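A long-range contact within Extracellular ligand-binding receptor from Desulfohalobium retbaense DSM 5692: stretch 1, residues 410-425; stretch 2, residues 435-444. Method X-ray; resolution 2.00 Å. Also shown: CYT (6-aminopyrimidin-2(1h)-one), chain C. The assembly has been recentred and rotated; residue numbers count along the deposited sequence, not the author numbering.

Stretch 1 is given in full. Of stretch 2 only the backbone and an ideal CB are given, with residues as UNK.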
ATOM      1  N   GLU A 410     -17.146  19.789  27.122  1.00 37.72           N
ATOM      2  CA  GLU A 410     -16.875  21.101  26.499  1.00 45.33           C
ATOM      3  C   GLU A 410     -17.795  21.368  25.277  1.00 41.72           C
ATOM      4  O   GLU A 410     -18.321  22.471  25.126  1.00 42.35           O
ATOM      5  CB  GLU A 410     -15.386  21.206  26.126  1.00 39.23           C
ATOM      6  CG  GLU A 410     -14.884  20.327  24.973  1.00 38.49           C
ATOM      7  CD  GLU A 410     -15.178  20.937  23.603  1.00 50.80           C
ATOM      8  OE1 GLU A 410     -15.243  20.176  22.613  1.00 47.91           O
ATOM      9  OE2 GLU A 410     -15.358  22.178  23.520  1.00 46.30           O
ATOM     10  N   GLN A 411     -18.029  20.354  24.441  1.00 39.97           N
ATOM     11  CA  GLN A 411     -18.895  20.522  23.255  1.00 44.37           C
ATOM     12  C   GLN A 411     -20.354  20.740  23.621  1.00 40.36           C
ATOM     13  O   GLN A 411     -21.088  21.410  22.887  1.00 41.46           O
ATOM     14  CB  GLN A 411     -18.775  19.321  22.306  1.00 39.49           C
ATOM     15  CG  GLN A 411     -19.638  18.072  22.622  1.00 44.88           C
ATOM     16  CD  GLN A 411     -19.075  17.262  23.783  1.00 38.87           C
ATOM     17  OE1 GLN A 411     -18.200  17.727  24.499  1.00 46.75           O
ATOM     18  NE2 GLN A 411     -19.528  16.019  23.920  1.00 39.46           N
ATOM     19  N   ILE A 412     -20.772  20.174  24.751  1.00 38.79           N
ATOM     20  CA  ILE A 412     -22.156  20.241  25.199  1.00 41.65           C
ATOM     21  C   ILE A 412     -22.447  21.653  25.722  1.00 46.27           C
ATOM     22  O   ILE A 412     -23.516  22.219  25.506  1.00 39.55           O
ATOM     23  CB  ILE A 412     -22.456  19.187  26.318  1.00 41.86           C
ATOM     24  CG1 ILE A 412     -22.361  17.757  25.785  1.00 41.04           C
ATOM     25  CG2 ILE A 412     -23.807  19.446  26.979  1.00 37.45           C
ATOM     26  CD1 ILE A 412     -23.386  17.394  24.757  1.00 43.27           C
ATOM     27  N   ILE A 413     -21.490  22.207  26.440  1.00 45.22           N
ATOM     28  CA  ILE A 413     -21.566  23.594  26.852  1.00 44.20           C
ATOM     29  C   ILE A 413     -21.741  24.503  25.645  1.00 42.03           C
ATOM     30  O   ILE A 413     -22.621  25.377  25.620  1.00 44.05           O
ATOM     31  CB  ILE A 413     -20.292  23.967  27.650  1.00 45.52           C
ATOM     32  CG1 ILE A 413     -20.262  23.157  28.956  1.00 38.45           C
ATOM     33  CG2 ILE A 413     -20.257  25.445  27.961  1.00 51.30           C
ATOM     34  CD1 ILE A 413     -18.919  23.249  29.767  1.00 46.91           C
ATOM     35  N   ARG A 414     -20.924  24.283  24.626  1.00 38.57           N
ATOM     36  CA  ARG A 414     -20.946  25.152  23.461  1.00 45.07           C
ATOM     37  C   ARG A 414     -22.268  25.052  22.725  1.00 46.30           C
ATOM     38  O   ARG A 414     -22.814  26.051  22.274  1.00 43.41           O
ATOM     39  CB  ARG A 414     -19.792  24.812  22.539  1.00 42.92           C
ATOM     40  CG  ARG A 414     -18.453  25.219  23.145  1.00 40.90           C
ATOM     41  CD  ARG A 414     -17.321  25.121  22.164  1.00 41.85           C
ATOM     42  NE  ARG A 414     -16.902  23.746  21.867  1.00 49.74           N
ATOM     43  CZ  ARG A 414     -17.045  23.139  20.688  1.00 42.44           C
ATOM     44  NH1 ARG A 414     -17.598  23.760  19.652  1.00 43.44           N
ATOM     45  NH2 ARG A 414     -16.613  21.902  20.535  1.00 39.50           N
ATOM     46  N   LEU A 415     -22.792  23.842  22.598  1.00 39.52           N
ATOM     47  CA  LEU A 415     -24.077  23.674  21.905  1.00 42.95           C
ATOM     48  C   LEU A 415     -25.185  24.381  22.693  1.00 44.52           C
ATOM     49  O   LEU A 415     -26.099  25.004  22.123  1.00 40.35           O
ATOM     50  CB  LEU A 415     -24.399  22.187  21.710  1.00 37.87           C
ATOM     51  CG  LEU A 415     -25.707  21.893  20.948  1.00 38.41           C
ATOM     52  CD1 LEU A 415     -25.560  20.680  20.048  1.00 38.60           C
ATOM     53  CD2 LEU A 415     -26.833  21.720  21.925  1.00 40.55           C
ATOM     54  N   HIS A 416     -25.090  24.295  24.012  1.00 43.81           N
ATOM     55  CA  HIS A 416     -26.078  24.908  24.880  1.00 53.20           C
ATOM     56  C   HIS A 416     -26.007  26.434  24.823  1.00 54.82           C
ATOM     57  O   HIS A 416     -27.027  27.102  24.886  1.00 51.48           O
ATOM     58  CB  HIS A 416     -25.891  24.416  26.310  1.00 46.95           C
ATOM     59  CG  HIS A 416     -26.482  23.060  26.546  1.00 57.07           C
ATOM     60  ND1 HIS A 416     -26.529  22.466  27.788  1.00 63.74           N
ATOM     61  CD2 HIS A 416     -27.057  22.186  25.687  1.00 53.98           C
ATOM     62  CE1 HIS A 416     -27.118  21.289  27.689  1.00 61.39           C
ATOM     63  NE2 HIS A 416     -27.455  21.097  26.423  1.00 49.99           N
ATOM     64  N   GLU A 417     -24.797  26.959  24.675  1.00 48.67           N
ATOM     65  CA  GLU A 417     -24.587  28.395  24.576  1.00 54.28           C
ATOM     66  C   GLU A 417     -24.760  28.963  23.165  1.00 55.82           C
ATOM     67  O   GLU A 417     -24.861  30.174  23.026  1.00 56.97           O
ATOM     68  CB  GLU A 417     -23.190  28.732  25.093  1.00 42.23           C
ATOM     69  CG  GLU A 417     -23.007  28.527  26.582  1.00 46.89           C
ATOM     70  CD  GLU A 417     -23.995  29.338  27.395  1.00 52.74           C
ATOM     71  OE1 GLU A 417     -24.041  30.569  27.200  1.00 59.57           O
ATOM     72  OE2 GLU A 417     -24.731  28.746  28.217  1.00 56.59           O
ATOM     73  N   THR A 418     -24.793  28.112  22.132  1.00 52.33           N
ATOM     74  CA  THR A 418     -24.907  28.592  20.742  1.00 46.59           C
ATOM     75  C   THR A 418     -26.199  28.120  20.071  1.00 47.24           C
ATOM     76  O   THR A 418     -26.687  28.736  19.132  1.00 46.05           O
ATOM     77  CB  THR A 418     -23.679  28.141  19.861  1.00 52.24           C
ATOM     78  OG1 THR A 418     -23.616  26.704  19.763  1.00 46.62           O
ATOM     79  CG2 THR A 418     -22.347  28.691  20.438  1.00 46.79           C
ATOM     80  N   HIS A 419     -26.758  27.038  20.586  1.00 46.65           N
ATOM     81  CA  HIS A 419     -27.825  26.284  19.921  1.00 52.09           C
ATOM     82  C   HIS A 419     -27.472  26.085  18.441  1.00 48.59           C
ATOM     83  O   HIS A 419     -28.318  26.202  17.553  1.00 42.66           O
ATOM     84  CB  HIS A 419     -29.187  26.978  20.090  1.00 53.35           C
ATOM     85  CG  HIS A 419     -29.706  26.982  21.503  1.00 50.11           C
ATOM     86  ND1 HIS A 419     -30.911  27.562  21.850  1.00 52.78           N
ATOM     87  CD2 HIS A 419     -29.186  26.489  22.653  1.00 52.39           C
ATOM     88  CE1 HIS A 419     -31.113  27.415  23.150  1.00 55.29           C
ATOM     89  NE2 HIS A 419     -30.078  26.774  23.661  1.00 52.55           N
ATOM     90  N   GLN A 420     -26.193  25.812  18.198  1.00 43.63           N
ATOM     91  CA  GLN A 420     -25.710  25.394  16.899  1.00 45.10           C
ATOM     92  C   GLN A 420     -24.906  24.111  17.012  1.00 41.43           C
ATOM     93  O   GLN A 420     -24.382  23.815  18.078  1.00 45.18           O
ATOM     94  CB  GLN A 420     -24.857  26.505  16.281  1.00 46.07           C
ATOM     95  CG  GLN A 420     -25.705  27.644  15.744  1.00 53.86           C
ATOM     96  CD  GLN A 420     -24.877  28.833  15.372  1.00 59.58           C
ATOM     97  OE1 GLN A 420     -23.865  29.130  16.013  1.00 66.60           O
ATOM     98  NE2 GLN A 420     -25.280  29.511  14.317  1.00 74.43           N
ATOM     99  N   PRO A 421     -24.768  23.375  15.894  1.00 38.23           N
ATOM    100  CA  PRO A 421     -24.030  22.109  15.888  1.00 44.98           C
ATOM    101  C   PRO A 421     -22.611  22.259  16.400  1.00 46.83           C
ATOM    102  O   PRO A 421     -22.013  23.314  16.254  1.00 38.33           O
ATOM    103  CB  PRO A 421     -23.991  21.713  14.418  1.00 39.45           C
ATOM    104  CG  PRO A 421     -25.054  22.520  13.753  1.00 44.33           C
ATOM    105  CD  PRO A 421     -25.196  23.776  14.541  1.00 38.86           C
ATOM    106  N   VAL A 422     -22.075  21.186  16.950  1.00 38.91           N
ATOM    107  CA  VAL A 422     -20.686  21.171  17.428  1.00 36.72           C
ATOM    108  C   VAL A 422     -20.006  19.852  17.052  1.00 35.52           C
ATOM    109  O   VAL A 422     -20.667  18.812  16.831  1.00 37.81           O
ATOM    110  CB  VAL A 422     -20.621  21.386  18.950  1.00 42.99           C
ATOM    111  CG1 VAL A 422     -21.154  22.771  19.326  1.00 45.41           C
ATOM    112  CG2 VAL A 422     -21.416  20.290  19.716  1.00 37.35           C
ATOM    113  N   LEU A 423     -18.683  19.907  16.928  1.00 34.81           N
ATOM    114  CA  LEU A 423     -17.838  18.721  16.859  1.00 29.38           C
ATOM    115  C   LEU A 423     -16.932  18.824  18.056  1.00 41.01           C
ATOM    116  O   LEU A 423     -16.285  19.851  18.223  1.00 34.52           O
ATOM    117  CB  LEU A 423     -17.032  18.643  15.544  1.00 29.51           C
ATOM    118  CG  LEU A 423     -16.152  17.386  15.369  1.00 31.17           C
ATOM    119  CD1 LEU A 423     -17.034  16.105  15.181  1.00 34.67           C
ATOM    120  CD2 LEU A 423     -15.179  17.516  14.232  1.00 29.73           C
ATOM    121  N   SER A 424     -16.873  17.781  18.894  1.00 30.85           N
ATOM    122  CA  SER A 424     -16.069  17.881  20.110  1.00 34.29           C
ATOM    123  C   SER A 424     -14.575  17.731  19.825  1.00 36.91           C
ATOM    124  O   SER A 424     -14.159  17.222  18.782  1.00 33.51           O
ATOM    125  CB  SER A 424     -16.494  16.824  21.152  1.00 34.94           C
ATOM    126  OG  SER A 424     -16.020  15.536  20.801  1.00 34.01           O
ATOM    127  N   GLN A 425     -13.767  18.200  20.772  1.00 33.81           N
ATOM    128  CA  GLN A 425     -12.379  17.788  20.889  1.00 37.74           C
ATOM    129  C   GLN A 425     -12.377  16.311  21.281  1.00 39.63           C
ATOM    130  O   GLN A 425     -13.397  15.812  21.694  1.00 34.95           O
ATOM    131  CB  GLN A 425     -11.657  18.595  21.982  1.00 39.14           C
ATOM    132  CG  GLN A 425     -11.720  20.088  21.873  1.00 43.21           C
ATOM    133  CD  GLN A 425     -10.982  20.631  20.646  1.00 54.01           C
ATOM    134  OE1 GLN A 425     -10.134  19.951  20.053  1.00 54.34           O
ATOM    135  NE2 GLN A 425     -11.309  21.859  20.260  1.00 61.19           N
ATOM    136  N   UNK A 435     -12.878   9.853  22.766  1.00 41.28           N
ATOM    137  CA  UNK A 435     -13.496   9.871  21.455  1.00 45.23           C
ATOM    138  C   UNK A 435     -13.896  11.264  21.014  1.00 41.19           C
ATOM    139  O   UNK A 435     -13.591  12.259  21.668  1.00 33.25           O
ATOM    140  CB  UNK A 435     -14.723   8.957  21.446  1.00 45.23           C
ATOM    141  N   UNK A 436     -14.617  11.302  19.901  1.00 34.55           N
ATOM    142  CA  UNK A 436     -15.078  12.546  19.258  1.00 34.27           C
ATOM    143  C   UNK A 436     -16.580  12.437  18.937  1.00 24.74           C
ATOM    144  O   UNK A 436     -17.008  11.441  18.355  1.00 38.93           O
ATOM    145  CB  UNK A 436     -14.277  12.827  17.985  1.00 34.27           C
ATOM    146  N   UNK A 437     -17.327  13.433  19.431  1.00 30.03           N
ATOM    147  CA  UNK A 437     -18.785  13.562  19.398  1.00 37.42           C
ATOM    148  C   UNK A 437     -19.232  14.641  18.401  1.00 40.13           C
ATOM    149  O   UNK A 437     -18.743  15.773  18.459  1.00 34.72           O
ATOM    150  CB  UNK A 437     -19.315  13.889  20.796  1.00 37.42           C
ATOM    151  N   UNK A 438     -20.134  14.305  17.481  1.00 33.76           N
ATOM    152  CA  UNK A 438     -20.759  15.302  16.610  1.00 34.74           C
ATOM    153  C   UNK A 438     -22.207  15.466  17.023  1.00 42.62           C
ATOM    154  O   UNK A 438     -22.965  14.479  17.025  1.00 38.16           O
ATOM    155  CB  UNK A 438     -20.656  14.901  15.137  1.00 34.74           C
ATOM    156  N   UNK A 439     -22.590  16.686  17.401  1.00 32.83           N
ATOM    157  CA  UNK A 439     -23.965  16.949  17.865  1.00 40.07           C
ATOM    158  C   UNK A 439     -24.680  18.044  17.105  1.00 40.65           C
ATOM    159  O   UNK A 439     -24.091  19.064  16.746  1.00 40.70           O
ATOM    160  CB  UNK A 439     -23.946  17.319  19.349  1.00 40.07           C
ATOM    161  N   UNK A 440     -25.963  17.826  16.858  1.00 40.48           N
ATOM    162  CA  UNK A 440     -26.825  18.883  16.341  1.00 39.36           C
ATOM    163  C   UNK A 440     -27.918  19.177  17.354  1.00 42.22           C
ATOM    164  O   UNK A 440     -28.451  18.256  17.989  1.00 43.37           O
ATOM    165  CB  UNK A 440     -27.429  18.491  14.991  1.00 39.36           C
ATOM    166  N   UNK A 441     -28.273  20.460  17.490  1.00 38.91           N
ATOM    167  CA  UNK A 441     -29.407  20.811  18.340  1.00 42.71           C
ATOM    168  C   UNK A 441     -30.724  20.392  17.722  1.00 45.90           C
ATOM    169  O   UNK A 441     -30.864  20.295  16.491  1.00 40.44           O
ATOM    170  CB  UNK A 441     -29.420  22.316  18.614  1.00 42.71           C
ATOM    171  N   UNK A 442     -31.679  20.165  18.602  1.00 40.75           N
ATOM    172  CA  UNK A 442     -33.033  19.813  18.219  1.00 43.55           C
ATOM    173  C   UNK A 442     -34.039  20.830  18.714  1.00 43.38           C
ATOM    174  O   UNK A 442     -34.023  21.207  19.876  1.00 44.36           O
ATOM    175  CB  UNK A 442     -33.390  18.424  18.752  1.00 43.55           C
ATOM    176  N   UNK A 443     -34.965  21.213  17.833  1.00 53.42           N
ATOM    177  CA  UNK A 443     -36.009  22.174  18.178  1.00 63.13           C
ATOM    178  C   UNK A 443     -37.392  21.576  17.918  1.00 57.43           C
ATOM    179  O   UNK A 443     -37.595  20.899  16.903  1.00 58.59           O
ATOM    180  CB  UNK A 443     -35.830  23.469  17.383  1.00 63.13           C
ATOM    181  N   UNK A 444     -38.344  21.830  18.814  1.00 63.57           N
ATOM    182  CA  UNK A 444     -39.712  21.309  18.628  1.00 68.27           C
ATOM    183  C   UNK A 444     -40.429  22.046  17.492  1.00 69.65           C
ATOM    184  O   UNK A 444     -39.840  22.907  16.817  1.00 63.80           O
ATOM    185  CB  UNK A 444     -40.515  21.441  19.924  1.00 68.27           C
TER
HETATM  186  N3  CYT C 602     -21.155  10.038  25.107  1.00 38.76           N
HETATM  187  C4  CYT C 602     -21.953  10.237  24.058  1.00 48.02           C
HETATM  188  N1  CYT C 602     -20.851  12.392  25.309  1.00 36.99           N
HETATM  189  C2  CYT C 602     -20.584  11.092  25.759  1.00 40.44           C
HETATM  190  O2  CYT C 602     -19.804  10.925  26.723  1.00 35.81           O
HETATM  191  N4  CYT C 602     -22.499   9.140  23.463  1.00 39.66           N
HETATM  192  C5  CYT C 602     -22.241  11.562  23.579  1.00 45.24           C
HETATM  193  C6  CYT C 602     -21.678  12.598  24.223  1.00 42.06           C

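At position 435 the CA-to-CB bond points away from stretch 1, with nothing of that stretch within 5.5 Å of the ideal CB. Many residues would fit; the deposited one is Gly435, whose contacts come from backbone alone.

At 436 the ideal CB points sideways, 4.3 Å from Ser424 OG and 5.1 Å from Leu423 CD1. An aliphatic side chain, branched or not, could reach the leucine. Ile436 does so, its CG2 lying 3.6 Å from Leu423 CD1.

Position 437 offers polar partners. Its backbone N donates to Ser424 OG (2.8 Å) and its O accepts from Ser424 N (2.8 Å), while the ideal CB lies 3.8 Å from Gln411 NE2, an amide donor. A short acceptor suits: Asp, Asn or perhaps Ser. The residue is Asp437; its OD2 accepts a hydrogen bond from Gln411 NE2 at 3.0 Å.

Position 438 pairs with Leu423 in an antiparallel, non-hydrogen-bonded bridge, so both side chains emerge on the same face. With Leu423 CD1 3.8 Å from the ideal CB, an aliphatic residue is favoured, Val, Ile or Leu alike. Leu438 packs its CB 3.8 Å from Leu423 CD1, and its CD1 approaches Val422 O at 3.2 Å.

Position 439 is the hydrogen-bonded partner of Val422: each backbone N donates to the other residue's O at 2.9 Å. The ideal CB sits among Leu415 CD1 (3.8 Å), Val422 CG2 (3.9 Å) and, farther off, Ile412 CD1 (5.4 Å). These neighbours predict an aliphatic residue, or a long chain with a methylene stem. Glu439 takes the second course: its CB meets Leu415 CD1 at 3.8 Å, and the chain runs on to put OE2 3.3 Å from Ile412 CD1. There OE2 lies just 2.5 Å from Asp437 OD2, a separation suggesting that one acid is protonated.

At 440 CB points away, yet Pro421 CB is 4.7 Å from it. A flat ring could lie against the proline, though smaller residues would also fit. His440 presents its face to Pro421 CB, 3.8 Å from the ring centroid, in a CH-pi contact.

Position 441 points toward stretch 1, and Leu415 CD2 is 4.2 Å from the ideal CB. A compact apolar residue, Val, Ala or Pro, would suit, and phi of -71° allows the last. Pro441 places its CD 4.0 Å from both Leu415 CD1 and Pro421 CD.

Position 442 points away and is undemanding; it is Val442. From 443 a long side chain could return: Phe443 brings CZ to 3.8 Å from His419 O. Position 444, out of reach, is Asp444.

Stretch 2 435-444: GIDLEHPVFD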
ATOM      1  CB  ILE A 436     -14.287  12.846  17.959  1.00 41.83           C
ATOM      2  CG1 ILE A 436     -12.828  13.159  18.297  1.00 39.59           C
ATOM      3  CG2 ILE A 436     -14.909  14.039  17.199  1.00 35.90           C
ATOM      4  CD1 ILE A 436     -11.904  13.101  17.096  1.00 41.94           C
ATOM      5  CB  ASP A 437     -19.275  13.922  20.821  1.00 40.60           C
ATOM      6  CG  ASP A 437     -20.809  14.003  20.935  1.00 43.90           C
ATOM      7  OD1 ASP A 437     -21.517  13.381  20.131  1.00 50.41           O
ATOM      8  OD2 ASP A 437     -21.305  14.688  21.853  1.00 47.09           O
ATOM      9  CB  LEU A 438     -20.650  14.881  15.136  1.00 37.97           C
ATOM     10  CG  LEU A 438     -21.383  15.707  14.070  1.00 43.96           C
ATOM     11  CD1 LEU A 438     -21.020  17.150  14.096  1.00 47.29           C
ATOM     12  CD2 LEU A 438     -21.054  15.126  12.712  1.00 43.73           C
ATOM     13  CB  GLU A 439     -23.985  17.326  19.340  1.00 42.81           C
ATOM     14  CG  GLU A 439     -23.332  16.303  20.275  1.00 50.41           C
ATOM     15  CD  GLU A 439     -24.200  15.891  21.483  1.00 54.98           C
ATOM     16  OE1 GLU A 439     -25.403  16.246  21.551  1.00 55.89           O
ATOM     17  OE2 GLU A 439     -23.673  15.173  22.370  1.00 48.85           O
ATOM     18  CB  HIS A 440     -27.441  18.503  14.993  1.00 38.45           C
ATOM     19  CG  HIS A 440     -26.498  18.631  13.840  1.00 38.10           C
ATOM     20  ND1 HIS A 440     -26.722  19.502  12.795  1.00 44.89           N
ATOM     21  CD2 HIS A 440     -25.324  18.018  13.573  1.00 47.92           C
ATOM     22  CE1 HIS A 440     -25.734  19.395  11.921  1.00 41.12           C
ATOM     23  NE2 HIS A 440     -24.873  18.506  12.373  1.00 46.59           N
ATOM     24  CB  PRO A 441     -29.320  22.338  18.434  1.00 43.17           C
ATOM     25  CG  PRO A 441     -28.697  22.747  17.136  1.00 48.09           C
ATOM     26  CD  PRO A 441     -27.726  21.646  16.790  1.00 50.90           C
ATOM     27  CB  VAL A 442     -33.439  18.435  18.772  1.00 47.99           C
ATOM     28  CG1 VAL A 442     -34.870  18.096  18.349  1.00 46.00           C
ATOM     29  CG2 VAL A 442     -32.449  17.362  18.325  1.00 44.59           C
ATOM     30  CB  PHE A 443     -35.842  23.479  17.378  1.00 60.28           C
ATOM     31  CG  PHE A 443     -34.453  24.058  17.442  1.00 54.00           C
ATOM     32  CD1 PHE A 443     -33.472  23.626  16.572  1.00 48.77           C
ATOM     33  CD2 PHE A 443     -34.133  25.014  18.384  1.00 52.08           C
ATOM     34  CE1 PHE A 443     -32.192  24.140  16.650  1.00 51.24           C
ATOM     35  CE2 PHE A 443     -32.876  25.532  18.456  1.00 50.89           C
ATOM     36  CZ  PHE A 443     -31.902  25.096  17.586  1.00 42.76           C
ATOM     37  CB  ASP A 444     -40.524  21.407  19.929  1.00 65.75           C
ATOM     38  CG  ASP A 444     -40.699  22.847  20.433  1.00 70.27           C
ATOM     39  OD1 ASP A 444     -40.751  23.810  19.630  1.00 64.83           O
ATOM     40  OD2 ASP A 444     -40.796  23.017  21.662  1.00 70.53           O
TER
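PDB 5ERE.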